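Acyl-CoA dehydrogenase (Geobacillus kaustophilus, PDB 2PG0) probably catalyses the FAD-dependent introduction of a double bond at the alpha-beta position of thioester-bound acyl chains. Local coordinates at residues A[244-249]-A[310-315]; A[22-27]-A[48-53]; A[31-36]-A[355-360]. All coordinates share one frame; numbering follows the deposited sequence.

Contacts 2 and 3 are neighbours: the carbonyl end of helix 12-28 packs on P31 and H32, and helix 33-39, which carries contact 3, precedes helix 44-52 of contact 2. Contact 1 stands apart, its nearest atoms about 15 Å from contact 2 and about 17 Å from contact 3. It is a surface contact between two C-terminal-domain helices and is mainly polar, two glutamines gripping a histidine. Contact 2, partly buried within the N-terminal domain, has no hydrogen bond across it and turns on a phenylalanine beside a methionine sulfur. Contact 3, the buried one, joins the two domains through a tyrosine and an arginine.

Contact 1. Residues A[244-249]-A[310-315]; sequences KLQQER and EEHMAG
Two glutamines in succession, Q246 and Q247, take hold of the imidazole of H312 at its two nitrogens. Both bonds are side chain to side chain. H312 NE2 donates to Q247 OE1 at 2.8 Å, almost straight at 176°; the oxygen lies in the ring plane and offers a lone pair. On the other nitrogen the roles reverse: Q246 NE2 gives a hydrogen to H312 ND1 at 3.0 Å, less straight at 154° but still near the ring plane. This pattern is consistent with a neutral ring protonated on NE2. All three side chains have CG anti to the backbone N, and the extended glutamines bring their amides to separate edges of the ring, each plane turned steeply against it.

The far ends of the amides are tied down as well, which fixes which way round each one sits. Q246 OE1 accepts from the backbone N of I318, and Q247 NE2 donates to D96 O.

Van der Waals contact is slight: Q247 CB lies 3.9 Å from H312 NE2, and the ring of F71 meets that of H312 edge-to-face.

Just beyond H312, helix 285-313 stops in a Schellman motif, with G315 at positive phi and G315 N bonded to H312 O at 3.0 Å. The contact therefore joins the end of this helix to an early turn of helix 237-273, with F71 of helix 71-84, D96 of helix 89-105 and the start of helix 319-343 around it.

Contact 2. Residues A[22-27]-A[48-53]; sequences RKFLEK and AKMGEN
F24 reaches out from helix 12-28 and puts the far end of its ring among K49 and M50 of helix 44-52 and N53 just after it. Its CG is anti to the backbone N (chi1 174°), which carries the ring across to the second helix, and each leading carbon finds a different neighbour. At the tip, F24 CZ meets K49 CB at 3.8 Å, with the methylene at the ring edge and near its plane. On one flank F24 CE2 touches M50 SD at 3.5 Å. The sulfur stands 4.6 Å from the F24 ring centroid and obliquely to it, a Met-aromatic contact; the bend of M50 at chi2 (-78°) is what brings SD to the ring. On the other flank F24 CE1 lies 3.6 Å from N53 ND2.

That amide is already engaged. N53 ND2 donates to K49 O at 2.8 Å and 173°, while N53 N reaches the same oxygen, at 3.2 Å, from the opposite face of the carbonyl plane. K49 O is thus gripped twice, and the ND2 bond holds the amide against the end of the helix it follows, beside the phenylalanine. Of the K49 side chain, CB is what meets the ring; the extended chain carries NZ off to a salt bridge with E28.

A serine in place of F24 would probably leave a gap between the two helices and strip M50 SD of its aromatic partner.

F46 and F55 also pack on the F24 ring, F55 edge-to-face. The contact lies within the all-helical N-terminal domain of the acyl-CoA dehydrogenase fold, where it joins helices 12-28 and 44-52, which are not consecutive in the chain.

Contact 3. Residues A[31-36]-A[355-360]; sequences PHYNDW and IARRYR
Y33 CE2 sits over the centre of one face of the R357 guanidinium, 3.4 Å from R357 CZ, and this contact is van der Waals. Beside it, Y33 CD2 is 3.6 Å from R357 NH1. The two planes are tilted 45° to each other, so the groups meet without a parallel stack. R357 gets there by leaving with CG anti to the backbone N and then turning at chi3, 102°, which swings the flat head round to the tyrosine. N34 OD1 comes only to 4.4 Å from R357 NH1, too far for a bond.

The contact joins helix 33-39 of the N-terminal domain to helix 354-361 of the C-terminal domain, across the interface of the two helical domains in the acyl-CoA dehydrogenase fold; the Y33 side chain is about 12 Å from a bound FAD.

Hydrogen bonds hold both groups from outside. Y33 OH is bonded to S87 N, and R357 NH2 donates to V84 O, while the neighbouring R358 binds K83 O and E82 O; the carbonyl end of helix 71-84 would probably suit the positive charge of both arginines. At the end of segment 355-360, R360 O is hydrogen-bonded to Y349 OH of the third subunit.

Contact 1. Residues A[244-249]-A[310-315]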
loop_
_atom_site.group_PDB
_atom_site.type_symbol
_atom_site.label_atom_id
_atom_site.label_comp_id
_atom_site.label_asym_id
_atom_site.label_seq_id
_atom_site.Cartn_x
_atom_site.Cartn_y
_atom_site.Cartn_z
ATOM N N LYS A 244 29.397 -15.979 2.298
ATOM C CA LYS A 244 28.511 -16.691 3.225
ATOM C C LYS A 244 27.163 -16.000 3.488
ATOM O O LYS A 244 26.203 -16.643 3.919
ATOM C CB LYS A 244 29.229 -16.949 4.549
ATOM C CG LYS A 244 30.419 -17.901 4.445
ATOM C CD LYS A 244 29.977 -19.281 4.006
ATOM C CE LYS A 244 31.083 -20.300 4.160
ATOM N NZ LYS A 244 30.699 -21.570 3.498
ATOM N N LEU A 245 27.089 -14.696 3.230
ATOM C CA LEU A 245 25.838 -13.954 3.439
ATOM C C LEU A 245 24.663 -14.428 2.555
ATOM O O LEU A 245 23.506 -14.187 2.909
ATOM C CB LEU A 245 26.065 -12.428 3.354
ATOM C CG LEU A 245 26.605 -11.742 4.627
ATOM C CD1 LEU A 245 27.299 -10.417 4.317
ATOM C CD2 LEU A 245 25.522 -11.527 5.678
ATOM N N GLN A 246 24.951 -15.103 1.435
ATOM C CA GLN A 246 23.899 -15.737 0.614
ATOM C C GLN A 246 23.102 -16.747 1.453
ATOM O O GLN A 246 21.883 -16.647 1.543
ATOM C CB GLN A 246 24.453 -16.392 -0.674
ATOM C CG GLN A 246 23.400 -17.214 -1.487
ATOM C CD GLN A 246 23.897 -17.778 -2.836
ATOM O OE1 GLN A 246 24.404 -17.046 -3.700
ATOM N NE2 GLN A 246 23.711 -19.085 -3.031
ATOM N N GLN A 247 23.796 -17.704 2.078
ATOM C CA GLN A 247 23.119 -18.655 2.967
ATOM C C GLN A 247 22.467 -17.961 4.168
ATOM O O GLN A 247 21.348 -18.311 4.547
ATOM C CB GLN A 247 24.057 -19.792 3.407
ATOM C CG GLN A 247 23.369 -20.848 4.290
ATOM C CD GLN A 247 23.979 -22.233 4.156
ATOM O OE1 GLN A 247 24.122 -22.765 3.050
ATOM N NE2 GLN A 247 24.324 -22.834 5.288
ATOM N N GLU A 248 23.161 -16.982 4.758
ATOM C CA GLU A 248 22.622 -16.227 5.904
ATOM C C GLU A 248 21.256 -15.592 5.582
ATOM O O GLU A 248 20.281 -15.763 6.329
ATOM C CB GLU A 248 23.615 -15.159 6.394
ATOM C CG GLU A 248 23.117 -14.376 7.628
ATOM C CD GLU A 248 24.170 -13.453 8.255
ATOM O OE1 GLU A 248 25.385 -13.741 8.160
ATOM O OE2 GLU A 248 23.771 -12.437 8.870
ATOM N N ARG A 249 21.198 -14.869 4.467
ATOM C CA ARG A 249 19.961 -14.230 4.026
ATOM C C ARG A 249 18.859 -15.244 3.706
ATOM O O ARG A 249 17.679 -14.990 3.974
ATOM C CB ARG A 249 20.236 -13.276 2.859
ATOM C CG ARG A 249 20.973 -12.031 3.339
ATOM C CD ARG A 249 21.792 -11.338 2.270
ATOM N NE ARG A 249 22.576 -10.268 2.889
ATOM C CZ ARG A 249 23.578 -9.611 2.301
ATOM N NH1 ARG A 249 23.947 -9.909 1.064
ATOM N NH2 ARG A 249 24.215 -8.650 2.969
ATOM N N GLU A 310 16.211 -24.679 -3.781
ATOM C CA GLU A 310 16.613 -25.599 -4.853
ATOM C C GLU A 310 17.848 -25.111 -5.618
ATOM O O GLU A 310 18.810 -25.868 -5.790
ATOM C CB GLU A 310 15.444 -25.862 -5.814
ATOM C CG GLU A 310 14.301 -26.670 -5.202
ATOM C CD GLU A 310 13.076 -26.737 -6.105
ATOM O OE1 GLU A 310 13.181 -26.344 -7.289
ATOM O OE2 GLU A 310 12.002 -27.172 -5.625
ATOM N N GLU A 311 17.822 -23.851 -6.059
ATOM C CA GLU A 311 18.979 -23.215 -6.712
ATOM C C GLU A 311 20.239 -23.261 -5.840
ATOM O O GLU A 311 21.326 -23.612 -6.312
ATOM C CB GLU A 311 18.670 -21.753 -7.051
ATOM C CG GLU A 311 17.724 -21.548 -8.208
ATOM C CD GLU A 311 18.280 -22.059 -9.518
ATOM O OE1 GLU A 311 19.056 -21.325 -10.183
ATOM O OE2 GLU A 311 17.924 -23.196 -9.882
ATOM N N HIS A 312 20.079 -22.894 -4.569
ATOM C CA HIS A 312 21.167 -22.909 -3.597
ATOM C C HIS A 312 21.786 -24.307 -3.485
ATOM O O HIS A 312 23.004 -24.458 -3.556
ATOM C CB HIS A 312 20.646 -22.455 -2.234
ATOM C CG HIS A 312 21.714 -22.271 -1.205
ATOM N ND1 HIS A 312 22.798 -21.442 -1.397
ATOM C CD2 HIS A 312 21.854 -22.793 0.035
ATOM C CE1 HIS A 312 23.565 -21.469 -0.322
ATOM N NE2 HIS A 312 23.016 -22.284 0.560
ATOM N N MET A 313 20.931 -25.315 -3.335
ATOM C CA MET A 313 21.369 -26.703 -3.170
ATOM C C MET A 313 22.062 -27.255 -4.423
ATOM O O MET A 313 22.930 -28.131 -4.327
ATOM C CB MET A 313 20.191 -27.586 -2.735
ATOM C CG MET A 313 19.716 -27.332 -1.291
ATOM S SD MET A 313 18.373 -28.406 -0.722
ATOM C CE MET A 313 19.212 -30.007 -0.712
ATOM N N ALA A 314 21.679 -26.728 -5.586
ATOM C CA ALA A 314 22.303 -27.076 -6.865
ATOM C C ALA A 314 23.672 -26.411 -7.069
ATOM O O ALA A 314 24.331 -26.641 -8.092
ATOM C CB ALA A 314 21.357 -26.725 -8.019
ATOM N N GLY A 315 24.095 -25.591 -6.104
ATOM C CA GLY A 315 25.403 -24.937 -6.142
ATOM C C GLY A 315 25.438 -23.694 -7.014
ATOM O O GLY A 315 26.507 -23.244 -7.430
#

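Contact 2. Residues A[22-27]-A[48-53]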
loop_
_atom_site.group_PDB
_atom_site.type_symbol
_atom_site.label_atom_id
_atom_site.label_comp_id
_atom_site.label_asym_id
_atom_site.label_seq_id
_atom_site.Cartn_x
_atom_site.Cartn_y
_atom_site.Cartn_z
ATOM N N ARG A 22 10.038 -32.725 15.341
ATOM C CA ARG A 22 8.864 -32.129 15.986
ATOM C C ARG A 22 8.526 -32.837 17.307
ATOM O O ARG A 22 8.130 -32.192 18.284
ATOM C CB ARG A 22 7.649 -32.150 15.064
ATOM C CG ARG A 22 6.472 -31.323 15.590
ATOM C CD ARG A 22 5.224 -31.554 14.756
ATOM N NE ARG A 22 5.445 -31.290 13.331
ATOM C CZ ARG A 22 5.360 -30.091 12.761
ATOM N NH1 ARG A 22 5.073 -29.016 13.487
ATOM N NH2 ARG A 22 5.572 -29.967 11.459
ATOM N N LYS A 23 8.694 -34.160 17.332
ATOM C CA LYS A 23 8.447 -34.928 18.557
ATOM C C LYS A 23 9.396 -34.500 19.680
ATOM O O LYS A 23 8.978 -34.343 20.829
ATOM C CB LYS A 23 8.564 -36.428 18.300
ATOM C CG LYS A 23 8.083 -37.279 19.472
ATOM C CD LYS A 23 7.998 -38.751 19.098
ATOM C CE LYS A 23 7.332 -39.541 20.220
ATOM N NZ LYS A 23 6.751 -40.823 19.711
ATOM N N PHE A 24 10.665 -34.304 19.334
ATOM C CA PHE A 24 11.658 -33.780 20.267
ATOM C C PHE A 24 11.226 -32.410 20.818
ATOM O O PHE A 24 11.230 -32.186 22.035
ATOM C CB PHE A 24 13.024 -33.698 19.579
ATOM C CG PHE A 24 14.093 -33.046 20.404
ATOM C CD1 PHE A 24 14.805 -33.777 21.357
ATOM C CD2 PHE A 24 14.406 -31.699 20.221
ATOM C CE1 PHE A 24 15.803 -33.172 22.120
ATOM C CE2 PHE A 24 15.404 -31.087 20.980
ATOM C CZ PHE A 24 16.108 -31.825 21.934
ATOM N N LEU A 25 10.838 -31.509 19.919
ATOM C CA LEU A 25 10.453 -30.148 20.308
ATOM C C LEU A 25 9.169 -30.089 21.125
ATOM O O LEU A 25 9.020 -29.232 22.000
ATOM C CB LEU A 25 10.321 -29.249 19.068
ATOM C CG LEU A 25 11.598 -29.016 18.256
ATOM C CD1 LEU A 25 11.270 -28.160 17.030
ATOM C CD2 LEU A 25 12.692 -28.367 19.107
ATOM N N GLU A 26 8.232 -30.987 20.831
ATOM C CA GLU A 26 6.978 -31.040 21.578
ATOM C C GLU A 26 7.210 -31.294 23.068
ATOM O O GLU A 26 6.436 -30.830 23.905
ATOM C CB GLU A 26 6.009 -32.063 20.975
ATOM C CG GLU A 26 5.183 -31.477 19.817
ATOM C CD GLU A 26 4.468 -32.533 18.974
ATOM O OE1 GLU A 26 4.659 -33.746 19.224
ATOM O OE2 GLU A 26 3.712 -32.144 18.045
ATOM N N LYS A 27 8.282 -32.019 23.386
ATOM C CA LYS A 27 8.671 -32.258 24.776
ATOM C C LYS A 27 9.621 -31.185 25.329
ATOM O O LYS A 27 9.424 -30.694 26.443
ATOM C CB LYS A 27 9.315 -33.636 24.919
ATOM C CG LYS A 27 9.787 -33.948 26.342
ATOM C CD LYS A 27 10.298 -35.371 26.489
ATOM C CE LYS A 27 11.618 -35.592 25.760
ATOM N NZ LYS A 27 12.053 -37.021 25.869
ATOM N N ALA A 48 22.728 -28.994 24.570
ATOM C CA ALA A 48 23.333 -30.301 24.819
ATOM C C ALA A 48 22.409 -31.419 24.330
ATOM O O ALA A 48 22.872 -32.397 23.738
ATOM C CB ALA A 48 23.640 -30.468 26.300
ATOM N N LYS A 49 21.108 -31.270 24.588
ATOM C CA LYS A 49 20.110 -32.230 24.114
ATOM C C LYS A 49 20.020 -32.216 22.592
ATOM O O LYS A 49 19.933 -33.265 21.961
ATOM C CB LYS A 49 18.740 -31.949 24.737
ATOM C CG LYS A 49 18.657 -32.273 26.228
ATOM C CD LYS A 49 17.436 -31.601 26.837
ATOM C CE LYS A 49 17.235 -31.984 28.282
ATOM N NZ LYS A 49 16.129 -31.181 28.891
ATOM N N MET A 50 20.053 -31.021 22.000
ATOM C CA MET A 50 20.082 -30.895 20.544
ATOM C C MET A 50 21.296 -31.625 19.950
ATOM O O MET A 50 21.171 -32.353 18.958
ATOM C CB MET A 50 20.069 -29.414 20.134
ATOM C CG MET A 50 18.704 -28.723 20.306
ATOM S SD MET A 50 17.453 -29.055 19.026
ATOM C CE MET A 50 18.158 -28.111 17.659
ATOM N N GLY A 51 22.460 -31.446 20.566
ATOM C CA GLY A 51 23.694 -32.042 20.072
ATOM C C GLY A 51 23.696 -33.557 20.149
ATOM O O GLY A 51 24.104 -34.235 19.197
ATOM N N GLU A 52 23.223 -34.091 21.274
ATOM C CA GLU A 52 23.241 -35.542 21.494
ATOM C C GLU A 52 22.243 -36.280 20.594
ATOM O O GLU A 52 22.428 -37.462 20.287
ATOM C CB GLU A 52 23.041 -35.879 22.980
ATOM C CG GLU A 52 21.613 -35.787 23.485
ATOM C CD GLU A 52 21.507 -35.830 25.010
ATOM O OE1 GLU A 52 22.547 -35.731 25.698
ATOM O OE2 GLU A 52 20.373 -35.951 25.522
ATOM N N ASN A 53 21.215 -35.562 20.146
ATOM C CA ASN A 53 20.194 -36.115 19.271
ATOM C C ASN A 53 20.504 -35.911 17.779
ATOM O O ASN A 53 19.737 -36.340 16.915
ATOM C CB ASN A 53 18.819 -35.550 19.647
ATOM C CG ASN A 53 18.226 -36.221 20.881
ATOM O OD1 ASN A 53 17.605 -37.281 20.785
ATOM N ND2 ASN A 53 18.412 -35.606 22.041
#

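Contact 3. Residues A[31-36]-A[355-360]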
loop_
_atom_site.group_PDB
_atom_site.type_symbol
_atom_site.label_atom_id
_atom_site.label_comp_id
_atom_site.label_asym_id
_atom_site.label_seq_id
_atom_site.Cartn_x
_atom_site.Cartn_y
_atom_site.Cartn_z
ATOM N N PRO A 31 6.724 -26.553 25.468
ATOM C CA PRO A 31 6.188 -26.244 26.798
ATOM C C PRO A 31 7.085 -25.352 27.655
ATOM O O PRO A 31 6.600 -24.791 28.648
ATOM C CB PRO A 31 6.060 -27.621 27.466
ATOM C CG PRO A 31 6.440 -28.650 26.424
ATOM C CD PRO A 31 7.251 -27.928 25.400
ATOM N N HIS A 32 8.363 -25.249 27.290
ATOM C CA HIS A 32 9.384 -24.504 28.051
ATOM C C HIS A 32 9.594 -23.074 27.533
ATOM O O HIS A 32 10.232 -22.258 28.203
ATOM C CB HIS A 32 10.751 -25.187 27.934
ATOM C CG HIS A 32 10.820 -26.565 28.513
ATOM N ND1 HIS A 32 11.478 -26.840 29.694
ATOM C CD2 HIS A 32 10.361 -27.753 28.052
ATOM C CE1 HIS A 32 11.407 -28.136 29.942
ATOM N NE2 HIS A 32 10.724 -28.712 28.967
ATOM N N TYR A 33 9.109 -22.793 26.326
ATOM C CA TYR A 33 9.478 -21.556 25.627
ATOM C C TYR A 33 9.172 -20.291 26.431
ATOM O O TYR A 33 10.016 -19.397 26.515
ATOM C CB TYR A 33 8.813 -21.500 24.254
ATOM C CG TYR A 33 9.327 -20.403 23.344
ATOM C CD1 TYR A 33 10.446 -20.614 22.537
ATOM C CD2 TYR A 33 8.686 -19.161 23.279
ATOM C CE1 TYR A 33 10.916 -19.614 21.685
ATOM C CE2 TYR A 33 9.150 -18.154 22.424
ATOM C CZ TYR A 33 10.262 -18.391 21.637
ATOM O OH TYR A 33 10.726 -17.416 20.792
ATOM N N ASN A 34 7.979 -20.226 27.023
ATOM C CA ASN A 34 7.563 -19.049 27.799
ATOM C C ASN A 34 8.462 -18.781 29.010
ATOM O O ASN A 34 8.756 -17.623 29.330
ATOM C CB ASN A 34 6.090 -19.164 28.223
ATOM C CG ASN A 34 5.120 -19.096 27.038
ATOM O OD1 ASN A 34 5.527 -18.938 25.886
ATOM N ND2 ASN A 34 3.827 -19.218 27.325
ATOM N N ASP A 35 8.908 -19.855 29.665
ATOM C CA ASP A 35 9.864 -19.759 30.776
ATOM C C ASP A 35 11.222 -19.223 30.323
ATOM O O ASP A 35 11.861 -18.436 31.029
ATOM C CB ASP A 35 10.055 -21.124 31.438
ATOM C CG ASP A 35 8.912 -21.493 32.356
ATOM O OD1 ASP A 35 8.070 -20.616 32.651
ATOM O OD2 ASP A 35 8.865 -22.669 32.797
ATOM N N TRP A 36 11.657 -19.655 29.146
ATOM C CA TRP A 36 12.920 -19.197 28.589
ATOM C C TRP A 36 12.879 -17.690 28.339
ATOM O O TRP A 36 13.846 -16.979 28.608
ATOM C CB TRP A 36 13.212 -19.907 27.280
ATOM C CG TRP A 36 13.435 -21.377 27.376
ATOM C CD1 TRP A 36 13.679 -22.118 28.503
ATOM C CD2 TRP A 36 13.472 -22.288 26.277
ATOM N NE1 TRP A 36 13.847 -23.447 28.166
ATOM C CE2 TRP A 36 13.735 -23.575 26.805
ATOM C CE3 TRP A 36 13.308 -22.143 24.892
ATOM C CZ2 TRP A 36 13.836 -24.709 25.993
ATOM C CZ3 TRP A 36 13.410 -23.270 24.088
ATOM C CH2 TRP A 36 13.671 -24.535 24.642
ATOM N N ILE A 355 -0.087 -14.641 19.546
ATOM C CA ILE A 355 0.093 -13.640 18.486
ATOM C C ILE A 355 0.841 -12.380 18.938
ATOM O O ILE A 355 1.575 -11.791 18.145
ATOM C CB ILE A 355 -1.232 -13.277 17.744
ATOM C CG1 ILE A 355 -0.932 -12.576 16.413
ATOM C CG2 ILE A 355 -2.165 -12.441 18.613
ATOM C CD1 ILE A 355 -0.081 -13.422 15.456
ATOM N N ALA A 356 0.670 -11.981 20.200
ATOM C CA ALA A 356 1.360 -10.798 20.730
ATOM C C ALA A 356 2.877 -10.951 20.593
ATOM O O ALA A 356 3.571 -10.046 20.106
ATOM C CB ALA A 356 0.969 -10.553 22.185
ATOM N N ARG A 357 3.378 -12.107 21.024
ATOM C CA ARG A 357 4.800 -12.432 20.964
ATOM C C ARG A 357 5.304 -12.544 19.521
ATOM O O ARG A 357 6.368 -12.015 19.184
ATOM C CB ARG A 357 5.019 -13.742 21.698
ATOM C CG ARG A 357 6.414 -14.223 21.799
ATOM C CD ARG A 357 6.299 -15.708 22.083
ATOM N NE ARG A 357 6.547 -16.431 20.871
ATOM C CZ ARG A 357 6.241 -17.699 20.626
ATOM N NH1 ARG A 357 5.586 -18.468 21.504
ATOM N NH2 ARG A 357 6.602 -18.181 19.457
ATOM N N ARG A 358 4.531 -13.225 18.671
ATOM C CA ARG A 358 4.871 -13.349 17.249
ATOM C C ARG A 358 5.001 -11.961 16.617
ATOM O O ARG A 358 5.935 -11.709 15.856
ATOM C CB ARG A 358 3.823 -14.182 16.503
ATOM C CG ARG A 358 3.602 -15.597 17.075
ATOM C CD ARG A 358 4.627 -16.574 16.557
ATOM N NE ARG A 358 4.377 -17.939 17.033
ATOM C CZ ARG A 358 5.215 -18.958 16.867
ATOM N NH1 ARG A 358 6.379 -18.789 16.235
ATOM N NH2 ARG A 358 4.888 -20.158 17.345
ATOM N N TYR A 359 4.072 -11.069 16.965
ATOM C CA TYR A 359 4.068 -9.684 16.468
ATOM C C TYR A 359 5.328 -8.917 16.885
ATOM O O TYR A 359 5.937 -8.230 16.063
ATOM C CB TYR A 359 2.804 -8.950 16.940
ATOM C CG TYR A 359 2.750 -7.479 16.563
ATOM C CD1 TYR A 359 2.051 -7.063 15.424
ATOM C CD2 TYR A 359 3.371 -6.511 17.353
ATOM C CE1 TYR A 359 1.981 -5.715 15.076
ATOM C CE2 TYR A 359 3.310 -5.163 17.020
ATOM C CZ TYR A 359 2.617 -4.773 15.876
ATOM O OH TYR A 359 2.542 -3.441 15.533
ATOM N N ARG A 360 5.710 -9.031 18.157
ATOM C CA ARG A 360 6.920 -8.363 18.663
ATOM C C ARG A 360 8.202 -8.936 18.061
ATOM O O ARG A 360 9.195 -8.226 17.928
ATOM C CB ARG A 360 6.994 -8.439 20.193
ATOM C CG ARG A 360 5.999 -7.525 20.927
ATOM C CD ARG A 360 6.253 -7.491 22.428
ATOM N NE ARG A 360 5.902 -8.764 23.061
ATOM C CZ ARG A 360 6.766 -9.736 23.334
ATOM N NH1 ARG A 360 8.054 -9.594 23.037
ATOM N NH2 ARG A 360 6.334 -10.859 23.903
#